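Local coordinates for protein hydrolase (Thermus thermophilus, PDB 1UFO) that probably acts as a hydrolase of the alpha/beta-hydrolase fold, most likely through a serine nucleophile, on a substrate not yet established, at residues Ser14-Ile19 / Gly35-Ile40; Ala29-Gln34 / Pro60-Arg65; Pro68-Lys73 / Glu79-Val84. One frame throughout, in Å; residues are numbered along the deposited sequence.

Contact 1: Ser14-Ile19 / Gly35-Ile40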
loop_
_atom_site.group_PDB
_atom_site.type_symbol
_atom_site.label_atom_id
_atom_site.label_comp_id
_atom_site.label_asym_id
_atom_site.label_seq_id
_atom_site.Cartn_x
_atom_site.Cartn_y
_atom_site.Cartn_z
ATOM N N SER A 14 14.138 -25.056 15.692
ATOM C CA SER A 14 13.462 -24.405 16.819
ATOM C C SER A 14 12.758 -23.162 16.272
ATOM O O SER A 14 13.431 -22.207 15.823
ATOM C CB SER A 14 14.449 -23.979 17.905
ATOM O OG SER A 14 13.702 -23.510 19.020
ATOM N N VAL A 15 11.430 -23.204 16.278
ATOM C CA VAL A 15 10.700 -22.080 15.681
ATOM C C VAL A 15 9.920 -21.272 16.724
ATOM O O VAL A 15 9.114 -21.846 17.462
ATOM C CB VAL A 15 9.730 -22.659 14.628
ATOM C CG1 VAL A 15 9.031 -21.557 13.892
ATOM C CG2 VAL A 15 10.522 -23.450 13.593
ATOM N N LEU A 16 10.170 -19.950 16.812
ATOM C CA LEU A 16 9.379 -19.092 17.693
ATOM C C LEU A 16 7.986 -18.938 17.076
ATOM O O LEU A 16 7.805 -18.647 15.871
ATOM C CB LEU A 16 10.072 -17.745 17.841
ATOM C CG LEU A 16 9.338 -16.716 18.669
ATOM C CD1 LEU A 16 9.344 -17.198 20.053
ATOM C CD2 LEU A 16 10.093 -15.317 18.616
ATOM N N ALA A 17 6.976 -19.122 17.881
ATOM C CA ALA A 17 5.617 -18.995 17.384
ATOM C C ALA A 17 4.751 -18.062 18.203
ATOM O O ALA A 17 4.802 -18.099 19.454
ATOM C CB ALA A 17 4.916 -20.365 17.325
ATOM N N ARG A 18 3.999 -17.202 17.548
ATOM C CA ARG A 18 3.051 -16.345 18.266
ATOM C C ARG A 18 1.718 -16.858 17.799
ATOM O O ARG A 18 1.281 -16.692 16.652
ATOM C CB ARG A 18 3.252 -14.881 17.866
ATOM C CG ARG A 18 2.475 -13.949 18.722
ATOM C CD ARG A 18 3.329 -13.371 19.930
ATOM N NE ARG A 18 2.564 -12.268 20.536
ATOM C CZ ARG A 18 2.081 -11.254 19.807
ATOM N NH1 ARG A 18 2.331 -11.229 18.480
ATOM N NH2 ARG A 18 1.262 -10.327 20.361
ATOM N N ILE A 19 1.035 -17.533 18.728
ATOM C CA ILE A 19 -0.176 -18.263 18.376
ATOM C C ILE A 19 -1.477 -17.680 18.902
ATOM O O ILE A 19 -1.703 -17.661 20.126
ATOM C CB ILE A 19 -0.039 -19.736 18.867
ATOM C CG1 ILE A 19 1.267 -20.336 18.312
ATOM C CG2 ILE A 19 -1.322 -20.520 18.496
ATOM C CD1 ILE A 19 1.521 -21.928 18.690
ATOM N N GLY A 35 19.724 -9.720 12.237
ATOM C CA GLY A 35 18.504 -9.749 13.020
ATOM C C GLY A 35 18.285 -11.081 13.682
ATOM O O GLY A 35 19.245 -11.859 13.869
ATOM N N SER A 36 17.008 -11.370 14.035
ATOM C CA SER A 36 16.723 -12.617 14.737
ATOM C C SER A 36 15.217 -12.897 14.630
ATOM O O SER A 36 14.441 -11.998 14.203
ATOM C CB SER A 36 17.030 -12.437 16.236
ATOM O OG SER A 36 16.182 -11.417 16.778
ATOM N N LYS A 37 14.802 -14.105 15.014
ATOM C CA LYS A 37 13.392 -14.477 14.973
ATOM C C LYS A 37 12.563 -13.580 15.890
ATOM O O LYS A 37 11.462 -13.206 15.543
ATOM C CB LYS A 37 13.229 -15.984 15.303
ATOM C CG LYS A 37 13.679 -16.355 16.682
ATOM C CD LYS A 37 13.820 -17.879 16.759
ATOM C CE LYS A 37 14.167 -18.390 18.163
ATOM N NZ LYS A 37 15.457 -17.771 18.756
ATOM N N GLU A 38 13.105 -13.181 17.046
ATOM C CA GLU A 38 12.266 -12.338 17.895
ATOM C C GLU A 38 12.091 -10.942 17.319
ATOM O O GLU A 38 11.015 -10.389 17.468
ATOM C CB GLU A 38 12.909 -12.168 19.292
ATOM C CG GLU A 38 13.094 -13.487 20.052
ATOM C CD GLU A 38 14.295 -14.371 19.608
ATOM O OE1 GLU A 38 14.292 -15.562 20.011
ATOM O OE2 GLU A 38 15.195 -13.907 18.876
ATOM N N HIS A 39 13.150 -10.437 16.702
ATOM C CA HIS A 39 13.068 -9.082 16.140
ATOM C C HIS A 39 12.014 -9.007 15.018
ATOM O O HIS A 39 11.181 -8.115 15.025
ATOM C CB HIS A 39 14.436 -8.682 15.571
ATOM C CG HIS A 39 14.476 -7.265 15.117
ATOM N ND1 HIS A 39 14.956 -6.899 13.878
ATOM C CD2 HIS A 39 14.080 -6.124 15.733
ATOM C CE1 HIS A 39 14.868 -5.579 13.759
ATOM N NE2 HIS A 39 14.340 -5.077 14.872
ATOM N N ILE A 40 12.053 -9.955 14.078
ATOM C CA ILE A 40 11.088 -9.818 12.957
ATOM C C ILE A 40 9.624 -10.007 13.451
ATOM O O ILE A 40 8.737 -9.249 13.025
ATOM C CB ILE A 40 11.475 -10.796 11.791
ATOM C CG1 ILE A 40 10.544 -10.565 10.591
ATOM C CG2 ILE A 40 11.308 -12.246 12.208
ATOM C CD1 ILE A 40 10.793 -9.240 9.982
#

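Contact 2: Ala29-Gln34 / Pro60-Arg65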
loop_
_atom_site.group_PDB
_atom_site.type_symbol
_atom_site.label_atom_id
_atom_site.label_comp_id
_atom_site.label_asym_id
_atom_site.label_seq_id
_atom_site.Cartn_x
_atom_site.Cartn_y
_atom_site.Cartn_z
ATOM N N ALA A 29 7.810 -15.810 8.910
ATOM C CA ALA A 29 8.579 -14.522 8.781
ATOM C C ALA A 29 10.053 -14.793 8.848
ATOM O O ALA A 29 10.506 -15.514 9.728
ATOM C CB ALA A 29 8.152 -13.538 9.895
ATOM N N LEU A 30 10.799 -14.177 7.930
ATOM C CA LEU A 30 12.234 -14.362 7.717
ATOM C C LEU A 30 12.917 -13.043 7.940
ATOM O O LEU A 30 12.689 -12.061 7.233
ATOM C CB LEU A 30 12.541 -14.831 6.285
ATOM C CG LEU A 30 11.690 -16.066 5.918
ATOM C CD1 LEU A 30 12.029 -16.450 4.430
ATOM C CD2 LEU A 30 11.983 -17.321 6.829
ATOM N N HIS A 31 13.732 -13.008 9.012
ATOM C CA HIS A 31 14.378 -11.798 9.443
ATOM C C HIS A 31 15.522 -11.396 8.499
ATOM O O HIS A 31 15.879 -12.159 7.589
ATOM C CB HIS A 31 14.863 -12.012 10.917
ATOM C CG HIS A 31 16.016 -12.963 11.060
ATOM N ND1 HIS A 31 17.298 -12.654 10.649
ATOM C CD2 HIS A 31 16.063 -14.234 11.564
ATOM C CE1 HIS A 31 18.106 -13.675 10.941
ATOM N NE2 HIS A 31 17.375 -14.643 11.516
ATOM N N GLY A 32 16.142 -10.232 8.796
ATOM C CA GLY A 32 17.224 -9.772 7.935
ATOM C C GLY A 32 18.606 -9.948 8.530
ATOM O O GLY A 32 18.720 -10.515 9.618
ATOM N N LEU A 33 19.621 -9.450 7.819
ATOM C CA LEU A 33 20.989 -9.604 8.291
ATOM C C LEU A 33 21.134 -8.905 9.602
ATOM O O LEU A 33 20.586 -7.795 9.821
ATOM C CB LEU A 33 21.929 -9.021 7.210
ATOM C CG LEU A 33 23.362 -9.388 7.399
ATOM C CD1 LEU A 33 23.545 -10.903 7.271
ATOM C CD2 LEU A 33 24.145 -8.690 6.281
ATOM N N GLN A 34 21.878 -9.588 10.485
ATOM C CA GLN A 34 22.107 -9.186 11.875
ATOM C C GLN A 34 20.841 -9.188 12.754
ATOM O O GLN A 34 20.879 -8.713 13.892
ATOM C CB GLN A 34 22.764 -7.817 11.954
ATOM C CG GLN A 34 23.869 -7.570 10.905
ATOM C CD GLN A 34 25.109 -8.470 11.009
ATOM O OE1 GLN A 34 25.926 -8.476 10.070
ATOM N NE2 GLN A 34 25.281 -9.224 12.135
ATOM N N PRO A 60 20.923 -19.120 9.620
ATOM C CA PRO A 60 22.265 -19.615 9.995
ATOM C C PRO A 60 23.098 -18.436 10.446
ATOM O O PRO A 60 23.022 -17.314 9.896
ATOM C CB PRO A 60 22.794 -20.204 8.699
ATOM C CG PRO A 60 21.598 -20.654 7.975
ATOM C CD PRO A 60 20.519 -19.567 8.275
ATOM N N ARG A 61 23.926 -18.650 11.475
ATOM C CA ARG A 61 24.805 -17.660 12.052
ATOM C C ARG A 61 24.164 -16.489 12.818
ATOM O O ARG A 61 24.859 -15.559 13.252
ATOM C CB ARG A 61 25.716 -17.044 10.973
ATOM C CG ARG A 61 26.586 -18.016 10.321
ATOM C CD ARG A 61 27.535 -17.339 9.332
ATOM N NE ARG A 61 28.490 -16.405 9.922
ATOM C CZ ARG A 61 29.503 -15.927 9.206
ATOM N NH1 ARG A 61 29.598 -16.319 7.940
ATOM N NH2 ARG A 61 30.424 -15.106 9.740
ATOM N N HIS A 62 22.853 -16.530 13.041
ATOM C CA HIS A 62 22.149 -15.483 13.690
ATOM C C HIS A 62 21.398 -15.968 14.952
ATOM O O HIS A 62 21.142 -17.168 15.118
ATOM C CB HIS A 62 21.067 -14.940 12.714
ATOM C CG HIS A 62 21.633 -14.119 11.605
ATOM N ND1 HIS A 62 22.357 -14.657 10.562
ATOM C CD2 HIS A 62 21.612 -12.770 11.412
ATOM C CE1 HIS A 62 22.764 -13.663 9.770
ATOM N NE2 HIS A 62 22.323 -12.521 10.270
ATOM N N GLY A 63 21.083 -15.020 15.809
ATOM C CA GLY A 63 20.274 -15.290 16.968
ATOM C C GLY A 63 20.907 -16.290 17.927
ATOM O O GLY A 63 22.048 -16.086 18.452
ATOM N N GLU A 64 20.210 -17.387 18.129
ATOM C CA GLU A 64 20.708 -18.424 19.049
ATOM C C GLU A 64 21.660 -19.366 18.413
ATOM O O GLU A 64 22.291 -20.188 19.119
ATOM C CB GLU A 64 19.568 -19.213 19.703
ATOM C CG GLU A 64 18.637 -18.294 20.472
ATOM C CD GLU A 64 17.557 -18.994 21.306
ATOM O OE1 GLU A 64 16.419 -19.180 20.813
ATOM O OE2 GLU A 64 17.882 -19.312 22.509
ATOM N N ARG A 65 21.857 -19.258 17.101
ATOM C CA ARG A 65 22.749 -20.177 16.382
ATOM C C ARG A 65 24.207 -19.776 16.425
ATOM O O ARG A 65 24.498 -18.654 16.625
ATOM C CB ARG A 65 22.249 -20.269 14.924
ATOM C CG ARG A 65 20.821 -20.785 14.900
ATOM C CD ARG A 65 20.219 -20.891 13.494
ATOM N NE ARG A 65 20.921 -21.889 12.668
ATOM C CZ ARG A 65 20.472 -22.276 11.468
ATOM N NH1 ARG A 65 19.355 -21.736 10.976
ATOM N NH2 ARG A 65 21.096 -23.201 10.746
#

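Contact 3: Pro68-Lys73 / Glu79-Val84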
loop_
_atom_site.group_PDB
_atom_site.type_symbol
_atom_site.label_atom_id
_atom_site.label_comp_id
_atom_site.label_asym_id
_atom_site.label_seq_id
_atom_site.Cartn_x
_atom_site.Cartn_y
_atom_site.Cartn_z
ATOM N N PRO A 68 29.824 -15.489 14.778
ATOM C CA PRO A 68 28.990 -14.339 14.478
ATOM C C PRO A 68 28.501 -14.383 13.046
ATOM O O PRO A 68 28.852 -15.282 12.253
ATOM C CB PRO A 68 29.946 -13.163 14.737
ATOM C CG PRO A 68 31.210 -13.675 14.258
ATOM C CD PRO A 68 31.257 -15.123 14.730
ATOM N N PRO A 69 27.677 -13.413 12.715
ATOM C CA PRO A 69 27.141 -13.331 11.374
ATOM C C PRO A 69 28.283 -12.763 10.512
ATOM O O PRO A 69 29.375 -12.466 11.005
ATOM C CB PRO A 69 26.053 -12.292 11.523
ATOM C CG PRO A 69 25.626 -12.463 13.000
ATOM C CD PRO A 69 26.964 -12.491 13.621
ATOM N N PRO A 70 28.043 -12.608 9.248
ATOM C CA PRO A 70 29.003 -12.062 8.293
ATOM C C PRO A 70 29.333 -10.613 8.730
ATOM O O PRO A 70 28.444 -9.896 9.164
ATOM C CB PRO A 70 28.204 -12.070 6.988
ATOM C CG PRO A 70 27.271 -13.256 7.136
ATOM C CD PRO A 70 26.900 -13.266 8.594
ATOM N N SER A 71 30.602 -10.187 8.582
ATOM C CA SER A 71 30.970 -8.795 8.929
ATOM C C SER A 71 31.365 -8.045 7.663
ATOM O O SER A 71 32.117 -8.586 6.839
ATOM C CB SER A 71 32.131 -8.761 9.933
ATOM O OG SER A 71 33.021 -9.809 9.593
ATOM N N SER A 72 30.836 -6.830 7.521
ATOM C CA SER A 72 31.050 -6.011 6.342
ATOM C C SER A 72 32.506 -5.696 6.103
ATOM O O SER A 72 32.840 -5.285 5.011
ATOM C CB SER A 72 30.297 -4.675 6.419
ATOM O OG SER A 72 30.923 -3.819 7.360
ATOM N N LYS A 73 33.343 -5.880 7.111
ATOM C CA LYS A 73 34.793 -5.598 6.975
ATOM C C LYS A 73 35.529 -6.668 6.228
ATOM O O LYS A 73 36.652 -6.469 5.781
ATOM C CB LYS A 73 35.430 -5.476 8.346
ATOM C CG LYS A 73 35.122 -4.178 8.959
ATOM C CD LYS A 73 35.126 -4.318 10.463
ATOM C CE LYS A 73 34.791 -2.943 11.143
ATOM N NZ LYS A 73 33.522 -2.258 10.726
ATOM N N GLU A 79 29.941 -13.002 -0.044
ATOM C CA GLU A 79 29.877 -14.445 -0.175
ATOM C C GLU A 79 29.177 -15.068 1.043
ATOM O O GLU A 79 28.315 -15.943 0.908
ATOM C CB GLU A 79 31.309 -14.985 -0.248
ATOM C CG GLU A 79 31.403 -16.452 -0.427
ATOM C CD GLU A 79 32.839 -16.896 -0.624
ATOM O OE1 GLU A 79 33.094 -17.328 -1.720
ATOM O OE2 GLU A 79 33.637 -16.812 0.321
ATOM N N GLU A 80 29.608 -14.637 2.223
ATOM C CA GLU A 80 29.047 -15.202 3.451
ATOM C C GLU A 80 27.568 -14.803 3.673
ATOM O O GLU A 80 26.730 -15.620 4.161
ATOM C CB GLU A 80 29.930 -14.777 4.629
ATOM C CG GLU A 80 31.236 -15.610 4.543
ATOM C CD GLU A 80 32.263 -15.289 5.633
ATOM O OE1 GLU A 80 33.438 -15.712 5.410
ATOM O OE2 GLU A 80 31.919 -14.647 6.656
ATOM N N VAL A 81 27.225 -13.595 3.252
ATOM C CA VAL A 81 25.831 -13.134 3.408
ATOM C C VAL A 81 24.941 -14.010 2.527
ATOM O O VAL A 81 23.887 -14.507 2.995
ATOM C CB VAL A 81 25.719 -11.649 2.977
ATOM C CG1 VAL A 81 24.227 -11.267 2.732
ATOM C CG2 VAL A 81 26.268 -10.759 4.063
ATOM N N TYR A 82 25.326 -14.269 1.274
ATOM C CA TYR A 82 24.410 -15.072 0.458
ATOM C C TYR A 82 24.449 -16.567 0.724
ATOM O O TYR A 82 23.488 -17.302 0.389
ATOM C CB TYR A 82 24.557 -14.735 -1.024
ATOM C CG TYR A 82 23.998 -13.356 -1.279
ATOM C CD1 TYR A 82 24.825 -12.273 -1.541
ATOM C CD2 TYR A 82 22.636 -13.119 -1.144
ATOM C CE1 TYR A 82 24.317 -10.997 -1.669
ATOM C CE2 TYR A 82 22.092 -11.806 -1.229
ATOM C CZ TYR A 82 22.951 -10.748 -1.489
ATOM O OH TYR A 82 22.421 -9.479 -1.384
ATOM N N ARG A 83 25.527 -17.040 1.366
ATOM C CA ARG A 83 25.513 -18.447 1.809
ATOM C C ARG A 83 24.512 -18.546 2.999
ATOM O O ARG A 83 23.727 -19.523 3.089
ATOM C CB ARG A 83 26.947 -18.845 2.183
ATOM C CG ARG A 83 27.029 -20.211 2.891
ATOM C CD ARG A 83 26.217 -21.329 2.167
ATOM N NE ARG A 83 26.576 -21.497 0.752
ATOM C CZ ARG A 83 25.907 -22.250 -0.119
ATOM N NH1 ARG A 83 26.304 -22.357 -1.388
ATOM N NH2 ARG A 83 24.806 -22.940 0.245
ATOM N N VAL A 84 24.515 -17.565 3.903
ATOM C CA VAL A 84 23.438 -17.530 4.974
ATOM C C VAL A 84 22.047 -17.525 4.250
ATOM O O VAL A 84 21.165 -18.312 4.640
ATOM C CB VAL A 84 23.497 -16.253 5.793
ATOM C CG1 VAL A 84 22.186 -16.105 6.701
ATOM C CG2 VAL A 84 24.736 -16.280 6.769
#

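Contact 1: Ser14-Ile19 / Gly35-Ile40
In this alpha/beta-hydrolase fold, Leu16 of strand 13-20 meets Lys37 and Glu38 at the start of helix 37-42, the short helix that follows strand 25-30. The Leu16 and Lys37 CA atoms are 6.7 Å apart. The contact is mainly apolar. Leu16 CB lies 3.9 Å from Lys37 CD, so the leucine packs on the middle of the lysine chain rather than on its charged end. Leu16 CG is anti to the backbone N (chi1 177°), which carries the isobutyl group out to the helix. There Leu16 CD2 lies against both the backbone and the side chain of Glu38, 3.8 Å from Glu38 CA and 3.8 Å from Glu38 CG. The Leu16 and Glu38 side chains cross at about a right angle. On the other side of the strand's backbone, Val15 and Ala17 turn to Leu55 of strand 52-56. Ser36 is the N-cap of the helix: His39 N donates to Ser36 OG at 3.2 Å. Lys37 runs extended as far as CE and bends at chi4 (-56°). This brings NZ to Glu38, and the same nitrogen also forms salt bridges with Glu64 and Asp58. Three carboxylates round this ammonium would probably favour its charged form. Lys37 NZ reaches Glu38 OE1 at 2.8 Å, on the syn side and 21° out of the carboxylate plane.

Contact 2: Ala29-Gln34 / Pro60-Arg65
His62 lays its imidazole against His31, with His31 CE1 3.6 Å from His62 CG. The His31 ring turns its edge to this atom. The two planes are inclined at 48° and the centroids are 5.2 Å apart, an oblique arrangement. His62 CG stands anti to the carbonyl carbon (chi1 -74°), which points the ring at His31 and Gln34. The His62 ring is tied at both nitrogens. Gln34 N donates to His62 NE2 at 3.0 Å, exactly in the ring plane, although the hydrogen bond is somewhat bent. His62 ND1 donates to Pro60 O at 2.8 Å in a nearly straight hydrogen bond (170°). These bonds fix the ring's rotation and put the proton on ND1. His31 and Gly32 form the His-Gly pair after strand 25-30, where many alpha/beta hydrolases build the oxyanion hole, and Gly32 touches the probable nucleophile elbow. His31 ND1 donates to Gly32 O at 2.8 Å, and its NE2 is hydrogen-bonded to Ala59 N, so this ring is also held. Leu33 CD1 comes to the rim of the His62 ring, 3.6 Å from His62 NE2. Without the imidazole, as with an alanine here, Gln34 N and Pro60 O would probably lose these partners, and a gap would open beside His31 and Leu33. His62 also begins a type II' turn, with Arg65 N hydrogen-bonded to His62 O.

Contact 3: Pro68-Lys73 / Glu79-Val84
The irregular chain of Pro68-Lys73 runs past the first turns of helix 77-103, and comes closest where the Pro70 and Glu80 CA atoms are 5.8 Å apart. On the loop side Pro70 carries the contact. Its ring sits over three helix residues, Glu80, Val81 and Val84. Pro70 CB touches Val81 CG2 at 3.7 Å. Pro70 CG lies 4.0 Å from Val84 CG2, one turn further along, where the two side chains approach obliquely. Pro70 CG rests 3.8 Å from the carbonyl carbon Glu80 C and 4.0 Å from Glu80 CB. This is the loop between strand 52-56 and helix 77-103 of the alpha/beta-hydrolase fold, folding back on the helix it leads into. Both valines hold CG2 anti to the carbonyl carbon, and in each it is this methyl that meets the proline. The Glu80 chain is extended beyond CG. Its carboxylate reaches Arg61, which forms a salt bridge with Glu80 OE2, while Glu80 CB packs on Pro70. Tyr77 and Arg61 also touch the proline. Val81 in turn touches Leu33.

Contacts 1 and 2 have centres about 10 Å apart and reach the same sheet, and a salt bridge joins them: Lys37 NZ to Glu64 OE1, 2.7 Å. Contacts 2 and 3 have centres about 11 Å apart. Arg61 connects them, with Arg61 NH1 3.1 Å from Glu80 OE2 in a salt bridge and Arg61 NE 2.6 Å from Pro68 O, a probable hydrogen bond. Contacts 1 and 3 do not touch; their centres are about 21 Å apart. Contact 2 thus links the other two. Its Gly32 also touches residues of the probable Ser113-His217-Asp183 triad, placing it beside the likely active site.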